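Local coordinates for transcriptional regulator, TetR family (Vibrio parahaemolyticus, PDB 3HE0), which probably acts as a DNA-binding transcription factor of the TetR family, recognising a regulatory DNA sequence through an N-terminal helix-turn-helix motif, at residues 175-179 with 180-184; 96-100 with 101-105; 148-151 with 152-156; 68-71 with 72-76; 56-59 with 60-64. All coordinates share one frame; numbering follows the deposited sequence.

All five contacts are local, joining residues a few positions apart. Interactions 1, 2 and 3 cap the starts of helices, each through an oxygen of a serine or aspartate side chain; interactions 4 and 5 run along helix 55-74, their centres about 18 Å apart. Interactions 1 and 2 lie at the surface, while 3, 4 and 5 are partly buried. Trp96 of interaction 2 touches Leu177 and Leu182 of interaction 1, and Leu98 and Leu103 of interaction 2 rest on the end of helix 55-74 in interaction 4. Interactions 1 and 3 also face the second subunit; interaction 5, in the probable DNA-binding part, has a salt bridge between its own residues Arg63 and Glu60.

Interaction 1. Residues 175-179 with 180-184; sequences YQLDD and DALEA
Leu177 packs against Ala181 and Leu182 at the start of helix 179-193. Its CG lies 3.8 Å from CB of Ala181, and its CD2 meets CD1 of Leu182 at 3.7 Å, the two leucine side chains crossing at about a right angle. Leu177 precedes the N-cap residue and Leu182 is the fourth residue after it, so the pair forms a hydrophobic staple beside the cap; Leu177 also touches Val154 of the second subunit. The side chain of Asp179 sets out away from the helix residues that follow, and across the contact its carbonyl makes the bond, O of Asp179 taking the N-H of Glu183 at 3.0 Å. Asp178 is the N-cap: its OD1 accepts from the backbone N of Ala181 at 2.7 Å, with an N-H...O angle of 154°. Because CG of Asp178 stands between its own backbone N and carbonyl carbon (chi1 75°), the carboxylate folds back over the helix end, and OD1 also lies 3.1 Å from CB of Ala181. O of Asp178 accepts from N of Leu182 at 2.8 Å. The three successive acidic residues at the helix start are probably eased by the positive end of the helix dipole. This capped turn is a surface feature of the C-terminal domain, set against helix 84-97: Leu177 packs on Trp96, Leu182 on Trp92 and Trp96, and Glu183 forms a salt bridge with Arg89.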
loop_
_atom_site.group_PDB
_atom_site.type_symbol
_atom_site.label_atom_id
_atom_site.label_comp_id
_atom_site.label_asym_id
_atom_site.label_seq_id
_atom_site.Cartn_x
_atom_site.Cartn_y
_atom_site.Cartn_z
ATOM N N TYR A 175 7.987 10.346 9.146
ATOM C CA TYR A 175 8.719 10.234 10.414
ATOM C C TYR A 175 10.159 9.734 10.175
ATOM O O TYR A 175 10.430 9.037 9.184
ATOM C CB TYR A 175 7.993 9.277 11.352
ATOM C CG TYR A 175 7.913 7.905 10.763
ATOM C CD1 TYR A 175 8.931 6.979 10.970
ATOM C CD2 TYR A 175 6.840 7.546 9.951
ATOM C CE1 TYR A 175 8.872 5.725 10.403
ATOM C CE2 TYR A 175 6.766 6.294 9.380
ATOM C CZ TYR A 175 7.779 5.385 9.609
ATOM O OH TYR A 175 7.696 4.140 9.039
ATOM N N GLN A 176 11.067 10.106 11.081
ATOM C CA GLN A 176 12.450 9.603 11.081
ATOM C C GLN A 176 12.578 8.511 12.154
ATOM O O GLN A 176 12.092 8.670 13.273
ATOM C CB GLN A 176 13.464 10.736 11.347
ATOM C CG GLN A 176 13.893 11.586 10.116
ATOM C CD GLN A 176 15.011 10.950 9.288
ATOM O OE1 GLN A 176 14.791 9.964 8.578
ATOM N NE2 GLN A 176 16.210 11.523 9.369
ATOM N N LEU A 177 13.237 7.409 11.803
ATOM C CA LEU A 177 13.350 6.253 12.676
ATOM C C LEU A 177 14.828 5.928 12.917
ATOM O O LEU A 177 15.529 5.543 11.972
ATOM C CB LEU A 177 12.643 5.061 12.013
ATOM C CG LEU A 177 11.609 4.288 12.835
ATOM C CD1 LEU A 177 10.582 5.223 13.447
ATOM C CD2 LEU A 177 10.909 3.268 11.958
ATOM N N ASP A 178 15.304 6.089 14.163
ATOM C CA ASP A 178 16.651 5.614 14.543
ATOM C C ASP A 178 16.691 4.083 14.745
ATOM O O ASP A 178 15.664 3.423 14.780
ATOM C CB ASP A 178 17.218 6.375 15.766
ATOM C CG ASP A 178 16.582 5.967 17.104
ATOM O OD1 ASP A 178 15.829 4.974 17.185
ATOM O OD2 ASP A 178 16.857 6.659 18.109
ATOM N N ASP A 179 17.891 3.535 14.865
ATOM C CA ASP A 179 18.097 2.090 14.901
ATOM C C ASP A 179 17.381 1.425 16.073
ATOM O O ASP A 179 16.844 0.342 15.921
ATOM C CB ASP A 179 19.602 1.768 14.961
ATOM C CG ASP A 179 19.914 0.295 14.646
ATOM O OD1 ASP A 179 18.982 -0.474 14.285
ATOM O OD2 ASP A 179 21.107 -0.093 14.758
ATOM N N ASP A 180 17.386 2.067 17.234
ATOM C CA ASP A 180 16.596 1.592 18.365
ATOM C C ASP A 180 15.110 1.544 17.967
ATOM O O ASP A 180 14.434 0.568 18.241
ATOM C CB ASP A 180 16.788 2.476 19.613
ATOM C CG ASP A 180 17.986 2.056 20.476
ATOM O OD1 ASP A 180 18.421 0.885 20.390
ATOM O OD2 ASP A 180 18.502 2.911 21.242
ATOM N N ALA A 181 14.635 2.597 17.304
ATOM C CA ALA A 181 13.236 2.715 16.878
ATOM C C ALA A 181 12.881 1.658 15.831
ATOM O O ALA A 181 11.803 1.082 15.862
ATOM C CB ALA A 181 12.961 4.137 16.334
ATOM N N LEU A 182 13.804 1.381 14.924
ATOM C CA LEU A 182 13.575 0.356 13.912
ATOM C C LEU A 182 13.487 -1.049 14.519
ATOM O O LEU A 182 12.576 -1.860 14.180
ATOM C CB LEU A 182 14.690 0.423 12.867
ATOM C CG LEU A 182 14.382 -0.087 11.465
ATOM C CD1 LEU A 182 13.150 0.576 10.886
ATOM C CD2 LEU A 182 15.586 0.175 10.570
ATOM N N GLU A 183 14.422 -1.362 15.407
ATOM C CA GLU A 183 14.382 -2.657 16.094
ATOM C C GLU A 183 13.094 -2.747 16.923
ATOM O O GLU A 183 12.503 -3.823 17.000
ATOM C CB GLU A 183 15.628 -2.890 16.958
ATOM C CG GLU A 183 15.667 -4.240 17.721
ATOM C CD GLU A 183 15.535 -5.475 16.820
ATOM O OE1 GLU A 183 16.194 -5.530 15.747
ATOM O OE2 GLU A 183 14.763 -6.402 17.195
ATOM N N ALA A 184 12.637 -1.624 17.485
ATOM C CA ALA A 184 11.384 -1.635 18.248
ATOM C C ALA A 184 10.222 -1.941 17.324
ATOM O O ALA A 184 9.334 -2.714 17.689
ATOM C CB ALA A 184 11.145 -0.330 18.993
#

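Interaction 2. Residues 96-100 with 101-105; sequences WNLAG and SNLNA
From Leu98 to Ser101 the chain makes a type II beta turn, closed by the bond from N of Ser101 to O of Leu98 at 3.1 Å, with Gly100 at positive phi (82°) in the turn's third position. The side chain of Ser101 doubles this link: OG donates to the same O of Leu98 at 2.8 Å, lying in the carbonyl plane. One carbonyl oxygen is thus gripped by two donors of a single residue. The serine hydroxyl has a second task as the N-cap of helix 102-107, accepting from N of Asn104 at 3.1 Å in an almost straight bond (178°). With chi1 at 75°, OG sits between the backbone N and carbonyl carbon of Ser101, where it can serve both the turn and the helix start. Asn104 brings its amide back against the turn: OD1 lies 3.7 Å from CB of Leu98, and ND2 comes to 3.5 Å from CA of Ala99. On the apolar side, CD2 of Leu98 meets CD1 of Leu103 at 4.1 Å. The capped turn joins helix 84-97 to helix 102-107. Leu98 and Leu103 rest on helix 55-74, through Ala73 and through Val66, Arg69 and Ile70 respectively, while Ala99 touches Ala167 of helix 160-171.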
loop_
_atom_site.group_PDB
_atom_site.type_symbol
_atom_site.label_atom_id
_atom_site.label_comp_id
_atom_site.label_asym_id
_atom_site.label_seq_id
_atom_site.Cartn_x
_atom_site.Cartn_y
_atom_site.Cartn_z
ATOM N N TRP A 96 12.295 -3.291 4.185
ATOM C CA TRP A 96 12.512 -1.892 4.521
ATOM C C TRP A 96 13.411 -1.231 3.484
ATOM O O TRP A 96 13.175 -0.107 3.058
ATOM C CB TRP A 96 13.170 -1.806 5.902
ATOM C CG TRP A 96 13.460 -0.453 6.394
ATOM C CD1 TRP A 96 14.625 0.203 6.311
ATOM C CD2 TRP A 96 12.564 0.402 7.091
ATOM N NE1 TRP A 96 14.523 1.440 6.897
ATOM C CE2 TRP A 96 13.260 1.578 7.395
ATOM C CE3 TRP A 96 11.243 0.275 7.502
ATOM C CZ2 TRP A 96 12.678 2.638 8.058
ATOM C CZ3 TRP A 96 10.659 1.326 8.164
ATOM C CH2 TRP A 96 11.379 2.495 8.448
ATOM N N ASN A 97 14.453 -1.949 3.095
ATOM C CA ASN A 97 15.392 -1.444 2.115
ATOM C C ASN A 97 14.906 -1.447 0.681
ATOM O O ASN A 97 15.538 -0.874 -0.146
ATOM C CB ASN A 97 16.745 -2.156 2.253
ATOM C CG ASN A 97 17.441 -1.786 3.547
ATOM O OD1 ASN A 97 17.830 -2.646 4.334
ATOM N ND2 ASN A 97 17.537 -0.492 3.804
ATOM N N LEU A 98 13.770 -2.045 0.381
ATOM C CA LEU A 98 13.197 -1.890 -0.950
ATOM C C LEU A 98 12.510 -0.539 -1.130
ATOM O O LEU A 98 12.213 -0.164 -2.270
ATOM C CB LEU A 98 12.173 -2.980 -1.236
ATOM C CG LEU A 98 12.797 -4.271 -1.737
ATOM C CD1 LEU A 98 11.764 -5.361 -1.744
ATOM C CD2 LEU A 98 13.336 -4.043 -3.127
ATOM N N ALA A 99 12.214 0.162 -0.035
ATOM C CA ALA A 99 11.404 1.363 -0.135
ATOM C C ALA A 99 12.140 2.387 -0.992
ATOM O O ALA A 99 13.350 2.558 -0.855
ATOM C CB ALA A 99 11.097 1.947 1.249
ATOM N N GLY A 100 11.395 3.058 -1.862
ATOM C CA GLY A 100 11.954 4.033 -2.797
ATOM C C GLY A 100 12.555 3.436 -4.065
ATOM O O GLY A 100 13.190 4.146 -4.839
ATOM N N SER A 101 12.378 2.141 -4.276
ATOM C CA SER A 101 12.878 1.460 -5.463
ATOM C C SER A 101 11.841 1.489 -6.589
ATOM O O SER A 101 10.650 1.745 -6.350
ATOM C CB SER A 101 13.185 -0.009 -5.136
ATOM O OG SER A 101 11.985 -0.786 -5.024
ATOM N N ASN A 102 12.303 1.195 -7.812
ATOM C CA ASN A 102 11.408 0.930 -8.938
ATOM C C ASN A 102 10.408 -0.211 -8.670
ATOM O O ASN A 102 9.268 -0.134 -9.114
ATOM C CB ASN A 102 12.209 0.554 -10.205
ATOM C CG ASN A 102 12.732 1.764 -10.970
ATOM O OD1 ASN A 102 12.939 2.843 -10.404
ATOM N ND2 ASN A 102 12.944 1.584 -12.268
ATOM N N LEU A 103 10.861 -1.285 -8.010
ATOM C CA LEU A 103 10.021 -2.451 -7.758
ATOM C C LEU A 103 8.793 -2.008 -6.968
ATOM O O LEU A 103 7.651 -2.285 -7.335
ATOM C CB LEU A 103 10.795 -3.539 -6.997
ATOM C CG LEU A 103 11.915 -4.224 -7.786
ATOM C CD1 LEU A 103 12.605 -5.276 -6.932
ATOM C CD2 LEU A 103 11.401 -4.834 -9.094
ATOM N N ASN A 104 9.035 -1.277 -5.894
ATOM C CA ASN A 104 7.930 -0.729 -5.127
ATOM C C ASN A 104 7.068 0.183 -5.985
ATOM O O ASN A 104 5.828 0.089 -5.960
ATOM C CB ASN A 104 8.445 0.041 -3.915
ATOM C CG ASN A 104 8.694 -0.845 -2.734
ATOM O OD1 ASN A 104 8.968 -2.041 -2.881
ATOM N ND2 ASN A 104 8.597 -0.276 -1.548
ATOM N N ALA A 105 7.729 1.057 -6.741
ATOM C CA ALA A 105 7.023 2.041 -7.551
ATOM C C ALA A 105 6.010 1.354 -8.509
ATOM O O ALA A 105 4.829 1.734 -8.597
ATOM C CB ALA A 105 8.036 2.902 -8.322
#

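Interaction 3. Residues 148-151 with 152-156; sequences KPLD and NEVLS
The side chains of Asp151 and Glu153 run alongside each other at the start of helix 152-158, their carboxylate planes 34° apart, but the glutamate's own end leads away from the loop, to a salt bridge with Lys169 of the second subunit. The aspartate is the N-cap: OD2 of Asp151 accepts from the backbone N of Glu153 at 2.6 Å, met on its anti side and 27° out of the carboxylate plane. Having CG opposite the backbone N (chi1 -176°) brings OD2 of Asp151 to the N-H of Glu153, and also to 3.0 Å from CB of Glu153. A water accepts from N of Asn152 at 3.0 Å and donates weakly to OD1 of Asp151. Below the cap, O of Asp151 takes the N-H of Leu155 at 3.0 Å, and a weak bond from N of Val154. Leu150 approaches Val154 at a slant, its CD1 3.8 Å from CG1, while its CB lies 4.0 Å from CD2 of Leu155. The latter leucine reaches back under the loop, with CD2 3.7 Å from O of Lys148. Preceded by an inverse gamma turn centred on Pro149, this is an aspartate N-cap with a hydrophobic staple between Leu150 and Leu155, placed where the C-terminal domain meets the second subunit: Leu150 packs on Ala184 and Val154 on Tyr175 of that chain.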
loop_
_atom_site.group_PDB
_atom_site.type_symbol
_atom_site.label_atom_id
_atom_site.label_comp_id
_atom_site.label_asym_id
_atom_site.label_seq_id
_atom_site.Cartn_x
_atom_site.Cartn_y
_atom_site.Cartn_z
ATOM N N LYS A 148 0.858 -17.648 15.879
ATOM C CA LYS A 148 -0.586 -17.805 15.873
ATOM C C LYS A 148 -1.049 -18.636 14.661
ATOM O O LYS A 148 -0.513 -18.509 13.532
ATOM C CB LYS A 148 -1.283 -16.429 15.804
ATOM C CG LYS A 148 -0.966 -15.397 16.934
ATOM C CD LYS A 148 -2.024 -14.243 16.949
ATOM C CE LYS A 148 -1.822 -13.197 18.055
ATOM N NZ LYS A 148 -0.488 -12.501 18.041
ATOM N N PRO A 149 -2.066 -19.476 14.882
ATOM C CA PRO A 149 -2.486 -20.412 13.856
ATOM C C PRO A 149 -3.355 -19.775 12.778
ATOM O O PRO A 149 -4.503 -20.121 12.637
ATOM C CB PRO A 149 -3.255 -21.473 14.664
ATOM C CG PRO A 149 -3.834 -20.693 15.822
ATOM C CD PRO A 149 -2.696 -19.762 16.185
ATOM N N LEU A 150 -2.806 -18.852 12.004
ATOM C CA LEU A 150 -3.619 -18.123 11.048
ATOM C C LEU A 150 -3.062 -18.465 9.697
ATOM O O LEU A 150 -1.899 -18.865 9.598
ATOM C CB LEU A 150 -3.547 -16.607 11.343
ATOM C CG LEU A 150 -4.071 -16.164 12.724
ATOM C CD1 LEU A 150 -3.878 -14.654 12.953
ATOM C CD2 LEU A 150 -5.561 -16.536 12.944
ATOM N N ASP A 151 -3.860 -18.323 8.654
ATOM C CA ASP A 151 -3.341 -18.508 7.295
ATOM C C ASP A 151 -2.115 -17.631 7.092
ATOM O O ASP A 151 -2.059 -16.497 7.629
ATOM C CB ASP A 151 -4.400 -18.112 6.252
ATOM C CG ASP A 151 -3.942 -18.390 4.796
ATOM O OD1 ASP A 151 -4.237 -19.496 4.285
ATOM O OD2 ASP A 151 -3.264 -17.522 4.170
ATOM N N ASN A 152 -1.169 -18.128 6.290
ATOM C CA ASN A 152 0.049 -17.385 5.981
ATOM C C ASN A 152 -0.230 -16.017 5.341
ATOM O O ASN A 152 0.543 -15.089 5.515
ATOM C CB ASN A 152 0.990 -18.205 5.074
ATOM C CG ASN A 152 1.577 -19.428 5.773
ATOM O OD1 ASN A 152 1.307 -19.683 6.938
ATOM N ND2 ASN A 152 2.392 -20.189 5.050
ATOM N N GLU A 153 -1.339 -15.890 4.626
ATOM C CA GLU A 153 -1.754 -14.601 4.065
ATOM C C GLU A 153 -2.097 -13.579 5.150
ATOM O O GLU A 153 -1.816 -12.376 4.987
ATOM C CB GLU A 153 -2.966 -14.769 3.130
ATOM C CG GLU A 153 -2.604 -15.337 1.744
ATOM C CD GLU A 153 -1.680 -14.408 0.939
ATOM O OE1 GLU A 153 -1.816 -13.162 1.070
ATOM O OE2 GLU A 153 -0.810 -14.921 0.173
ATOM N N VAL A 154 -2.686 -14.063 6.249
ATOM C CA VAL A 154 -3.046 -13.196 7.377
ATOM C C VAL A 154 -1.763 -12.852 8.156
ATOM O O VAL A 154 -1.490 -11.699 8.459
ATOM C CB VAL A 154 -4.094 -13.862 8.261
ATOM C CG1 VAL A 154 -4.405 -13.019 9.537
ATOM C CG2 VAL A 154 -5.363 -14.128 7.454
ATOM N N LEU A 155 -0.940 -13.854 8.438
ATOM C CA LEU A 155 0.320 -13.610 9.118
ATOM C C LEU A 155 1.157 -12.583 8.324
ATOM O O LEU A 155 1.727 -11.650 8.890
ATOM C CB LEU A 155 1.081 -14.925 9.304
ATOM C CG LEU A 155 0.416 -15.958 10.226
ATOM C CD1 LEU A 155 1.249 -17.256 10.238
ATOM C CD2 LEU A 155 0.203 -15.393 11.645
ATOM N N SER A 156 1.178 -12.719 6.998
ATOM C CA SER A 156 1.940 -11.780 6.175
ATOM C C SER A 156 1.348 -10.374 6.271
ATOM O O SER A 156 2.083 -9.403 6.475
ATOM C CB SER A 156 2.018 -12.234 4.720
ATOM O OG SER A 156 2.901 -11.374 3.961
HETATM O O HOH W 1 -1.537 -20.999 5.421
#

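Interaction 4. Residues 68-71 with 72-76; sequences KRIA and SAVQA
Ser72 and Gln75 each bond through both backbone and side chain to the carbonyl four residues earlier. O of Lys68 accepts from N of Ser72 at 3.1 Å and from its OG at 2.8 Å, the two donors reaching it from opposite faces of the carbonyl plane. O of Ala71 is likewise approached from opposite faces by N of Gln75 at 3.0 Å and by NE2 of Gln75 at 2.6 Å, the latter 60° out of the carbonyl plane. CG of Gln75 is anti to its carbonyl carbon (chi1 -65°) and the chain is extended beyond it, which lays the amide alongside Ala71. These are the last two turns of helix 55-74, which in TetR-family proteins connects the DNA-binding domain to the C-terminal domain; Gln75 is the first residue to leave helical geometry. Plain backbone bonds fill in the rest, N of Val74 to O of Ile70 being 2.7 Å long. Apolar contact comes from CG2 of Ile70, 3.9 Å from CG2 of Val74. Ile70 packs on Leu103 and Val74 on Ile95, while the Gln75 amide also donates to O of Met130.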
loop_
_atom_site.group_PDB
_atom_site.type_symbol
_atom_site.label_atom_id
_atom_site.label_comp_id
_atom_site.label_asym_id
_atom_site.label_seq_id
_atom_site.Cartn_x
_atom_site.Cartn_y
_atom_site.Cartn_z
ATOM N N LYS A 68 8.844 -11.335 -9.301
ATOM C CA LYS A 68 9.952 -12.277 -9.114
ATOM C C LYS A 68 11.133 -11.578 -8.457
ATOM O O LYS A 68 11.825 -12.133 -7.602
ATOM C CB LYS A 68 10.351 -12.908 -10.453
ATOM C CG LYS A 68 11.568 -13.894 -10.392
ATOM C CD LYS A 68 11.503 -14.878 -9.167
ATOM C CE LYS A 68 11.815 -16.349 -9.544
ATOM N NZ LYS A 68 13.100 -16.501 -10.341
ATOM N N ARG A 69 11.372 -10.342 -8.856
ATOM C CA ARG A 69 12.486 -9.600 -8.314
ATOM C C ARG A 69 12.248 -9.245 -6.841
ATOM O O ARG A 69 13.139 -9.394 -6.006
ATOM C CB ARG A 69 12.711 -8.345 -9.155
ATOM C CG ARG A 69 13.168 -8.660 -10.603
ATOM C CD ARG A 69 14.227 -7.734 -11.014
ATOM N NE ARG A 69 13.681 -6.498 -11.541
ATOM C CZ ARG A 69 14.142 -5.276 -11.285
ATOM N NH1 ARG A 69 13.552 -4.250 -11.875
ATOM N NH2 ARG A 69 15.145 -5.056 -10.430
ATOM N N ILE A 70 11.026 -8.810 -6.540
ATOM C CA ILE A 70 10.644 -8.516 -5.166
ATOM C C ILE A 70 10.876 -9.777 -4.318
ATOM O O ILE A 70 11.600 -9.714 -3.313
ATOM C CB ILE A 70 9.218 -7.980 -5.085
ATOM C CG1 ILE A 70 9.182 -6.591 -5.715
ATOM C CG2 ILE A 70 8.743 -7.891 -3.610
ATOM C CD1 ILE A 70 7.771 -6.079 -5.996
ATOM N N ALA A 71 10.390 -10.924 -4.787
ATOM C CA ALA A 71 10.542 -12.183 -4.033
ATOM C C ALA A 71 11.993 -12.517 -3.737
ATOM O O ALA A 71 12.329 -12.897 -2.599
ATOM C CB ALA A 71 9.847 -13.349 -4.734
ATOM N N SER A 72 12.880 -12.355 -4.722
ATOM C CA SER A 72 14.286 -12.578 -4.436
ATOM C C SER A 72 14.901 -11.458 -3.585
ATOM O O SER A 72 15.793 -11.732 -2.784
ATOM C CB SER A 72 15.117 -12.842 -5.701
ATOM O OG SER A 72 14.525 -12.224 -6.818
ATOM N N ALA A 73 14.462 -10.211 -3.736
ATOM C CA ALA A 73 14.979 -9.181 -2.852
ATOM C C ALA A 73 14.535 -9.500 -1.365
ATOM O O ALA A 73 15.350 -9.570 -0.434
ATOM C CB ALA A 73 14.500 -7.836 -3.303
ATOM N N VAL A 74 13.248 -9.762 -1.187
ATOM C CA VAL A 74 12.701 -10.067 0.119
ATOM C C VAL A 74 13.431 -11.237 0.774
ATOM O O VAL A 74 13.665 -11.241 1.970
ATOM C CB VAL A 74 11.225 -10.413 0.028
ATOM C CG1 VAL A 74 10.726 -10.966 1.385
ATOM C CG2 VAL A 74 10.437 -9.181 -0.396
ATOM N N GLN A 75 13.804 -12.226 -0.017
ATOM C CA GLN A 75 14.386 -13.438 0.540
ATOM C C GLN A 75 15.912 -13.475 0.527
ATOM O O GLN A 75 16.498 -14.491 0.895
ATOM C CB GLN A 75 13.744 -14.642 -0.145
ATOM C CG GLN A 75 12.227 -14.700 0.212
ATOM C CD GLN A 75 11.411 -15.599 -0.713
ATOM O OE1 GLN A 75 10.721 -16.525 -0.266
ATOM N NE2 GLN A 75 11.498 -15.333 -2.003
ATOM N N ALA A 76 16.553 -12.356 0.175
ATOM C CA ALA A 76 17.999 -12.326 0.004
ATOM C C ALA A 76 18.685 -12.523 1.349
ATOM O O ALA A 76 18.309 -11.907 2.342
ATOM C CB ALA A 76 18.447 -11.004 -0.655
#

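Interaction 5. Residues 56-59 with 60-64; sequences EHLL and EEVRL
Residues 56-59 and 60-64 form consecutive turns of helix 55-74, tied by four regular i to i+4 backbone bonds. N of Arg63 lies 2.9 Å from O of Leu59. The bond from N of Glu60 to O of Glu56 is longer, at 3.2 Å. Arg63, extended from CG to NE, runs back beside the preceding turn, and the guanidinium comes to lie over the backbone of Leu59, with C of Leu59 against one face and NH2 3.9 Å from CB of Leu59. NH1 of Arg63 donates to OE1 of Glu60 at 2.9 Å in a salt bridge, reaching the oxygen on its anti side and 33° out of the carboxylate plane. A bend at chi2 (59°) brings the Glu60 carboxylate to the edge of the guanidinium, and its other oxygen, OE2, is bonded to Thr123, so both of its oxygens are engaged. Glu61 lays CG 3.4 Å from O of His57 and sends its carboxylate to a salt bridge with Arg13. On the apolar side CD1 of Leu58 stands 4.4 Å from CG2 of Val62, and each also packs on other helices. Such an amphipathic helix, packing through Val62 on Leu17, Ala20 and Ile24 of helix 13-27 and through Leu58 on Met34 and Leu37 of helix 34-41 in the predicted helix-turn-helix, is characteristic of the TetR-type DNA-binding domain.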
loop_
_atom_site.group_PDB
_atom_site.type_symbol
_atom_site.label_atom_id
_atom_site.label_comp_id
_atom_site.label_asym_id
_atom_site.label_seq_id
_atom_site.Cartn_x
_atom_site.Cartn_y
_atom_site.Cartn_z
ATOM N N GLU A 56 -0.500 -5.656 -24.069
ATOM C CA GLU A 56 -1.145 -6.298 -22.924
ATOM C C GLU A 56 -0.328 -7.476 -22.430
ATOM O O GLU A 56 -0.137 -7.648 -21.237
ATOM C CB GLU A 56 -2.554 -6.763 -23.299
ATOM C CG GLU A 56 -3.436 -5.653 -23.847
ATOM C CD GLU A 56 -3.459 -5.538 -25.391
ATOM O OE1 GLU A 56 -2.414 -5.193 -26.030
ATOM O OE2 GLU A 56 -4.572 -5.769 -25.966
ATOM N N HIS A 57 0.211 -8.268 -23.352
ATOM C CA HIS A 57 1.074 -9.388 -22.930
ATOM C C HIS A 57 2.354 -8.915 -22.301
ATOM O O HIS A 57 2.780 -9.446 -21.286
ATOM C CB HIS A 57 1.343 -10.356 -24.085
ATOM C CG HIS A 57 0.189 -11.246 -24.364
ATOM N ND1 HIS A 57 -0.846 -10.878 -25.199
ATOM C CD2 HIS A 57 -0.128 -12.463 -23.874
ATOM C CE1 HIS A 57 -1.731 -11.857 -25.246
ATOM N NE2 HIS A 57 -1.331 -12.819 -24.433
ATOM N N LEU A 58 2.933 -7.877 -22.874
ATOM C CA LEU A 58 4.104 -7.234 -22.256
ATOM C C LEU A 58 3.805 -6.809 -20.818
ATOM O O LEU A 58 4.586 -7.080 -19.933
ATOM C CB LEU A 58 4.567 -6.033 -23.068
ATOM C CG LEU A 58 5.700 -5.186 -22.505
ATOM C CD1 LEU A 58 6.993 -5.994 -22.328
ATOM C CD2 LEU A 58 5.886 -4.025 -23.487
ATOM N N LEU A 59 2.664 -6.166 -20.585
ATOM C CA LEU A 59 2.328 -5.704 -19.215
ATOM C C LEU A 59 2.276 -6.865 -18.223
ATOM O O LEU A 59 2.800 -6.765 -17.108
ATOM C CB LEU A 59 1.020 -4.861 -19.195
ATOM C CG LEU A 59 1.115 -3.572 -20.054
ATOM C CD1 LEU A 59 -0.125 -2.677 -20.062
ATOM C CD2 LEU A 59 2.317 -2.737 -19.643
ATOM N N GLU A 60 1.690 -7.981 -18.630
ATOM C CA GLU A 60 1.597 -9.141 -17.744
ATOM C C GLU A 60 2.968 -9.674 -17.387
ATOM O O GLU A 60 3.199 -10.123 -16.255
ATOM C CB GLU A 60 0.761 -10.252 -18.394
ATOM C CG GLU A 60 0.550 -11.473 -17.500
ATOM C CD GLU A 60 -0.170 -11.142 -16.150
ATOM O OE1 GLU A 60 -0.957 -10.144 -16.056
ATOM O OE2 GLU A 60 0.083 -11.889 -15.168
ATOM N N GLU A 61 3.872 -9.638 -18.363
ATOM C CA GLU A 61 5.216 -10.146 -18.164
ATOM C C GLU A 61 5.946 -9.190 -17.266
ATOM O O GLU A 61 6.785 -9.603 -16.488
ATOM C CB GLU A 61 5.981 -10.273 -19.493
ATOM C CG GLU A 61 5.441 -11.334 -20.411
ATOM C CD GLU A 61 5.406 -12.680 -19.709
ATOM O OE1 GLU A 61 6.456 -13.067 -19.138
ATOM O OE2 GLU A 61 4.325 -13.324 -19.665
ATOM N N VAL A 62 5.649 -7.911 -17.379
ATOM C CA VAL A 62 6.222 -6.942 -16.455
ATOM C C VAL A 62 5.781 -7.266 -15.000
ATOM O O VAL A 62 6.613 -7.428 -14.115
ATOM C CB VAL A 62 5.887 -5.475 -16.878
ATOM C CG1 VAL A 62 6.046 -4.511 -15.715
ATOM C CG2 VAL A 62 6.781 -5.052 -18.050
ATOM N N ARG A 63 4.480 -7.421 -14.779
ATOM C CA ARG A 63 3.992 -7.744 -13.412
ATOM C C ARG A 63 4.700 -8.965 -12.872
ATOM O O ARG A 63 5.142 -8.968 -11.718
ATOM C CB ARG A 63 2.489 -7.988 -13.369
ATOM C CG ARG A 63 1.655 -6.780 -13.773
ATOM C CD ARG A 63 0.157 -7.104 -13.786
ATOM N NE ARG A 63 -0.571 -6.058 -14.512
ATOM C CZ ARG A 63 -1.038 -6.159 -15.763
ATOM N NH1 ARG A 63 -0.930 -7.292 -16.478
ATOM N NH2 ARG A 63 -1.646 -5.108 -16.306
ATOM N N LEU A 64 4.826 -10.008 -13.699
ATOM C CA LEU A 64 5.394 -11.263 -13.192
ATOM C C LEU A 64 6.854 -11.075 -12.902
ATOM O O LEU A 64 7.370 -11.640 -11.918
ATOM C CB LEU A 64 5.200 -12.439 -14.159
ATOM C CG LEU A 64 3.734 -12.866 -14.329
ATOM C CD1 LEU A 64 3.552 -13.948 -15.400
ATOM C CD2 LEU A 64 3.129 -13.272 -12.961
#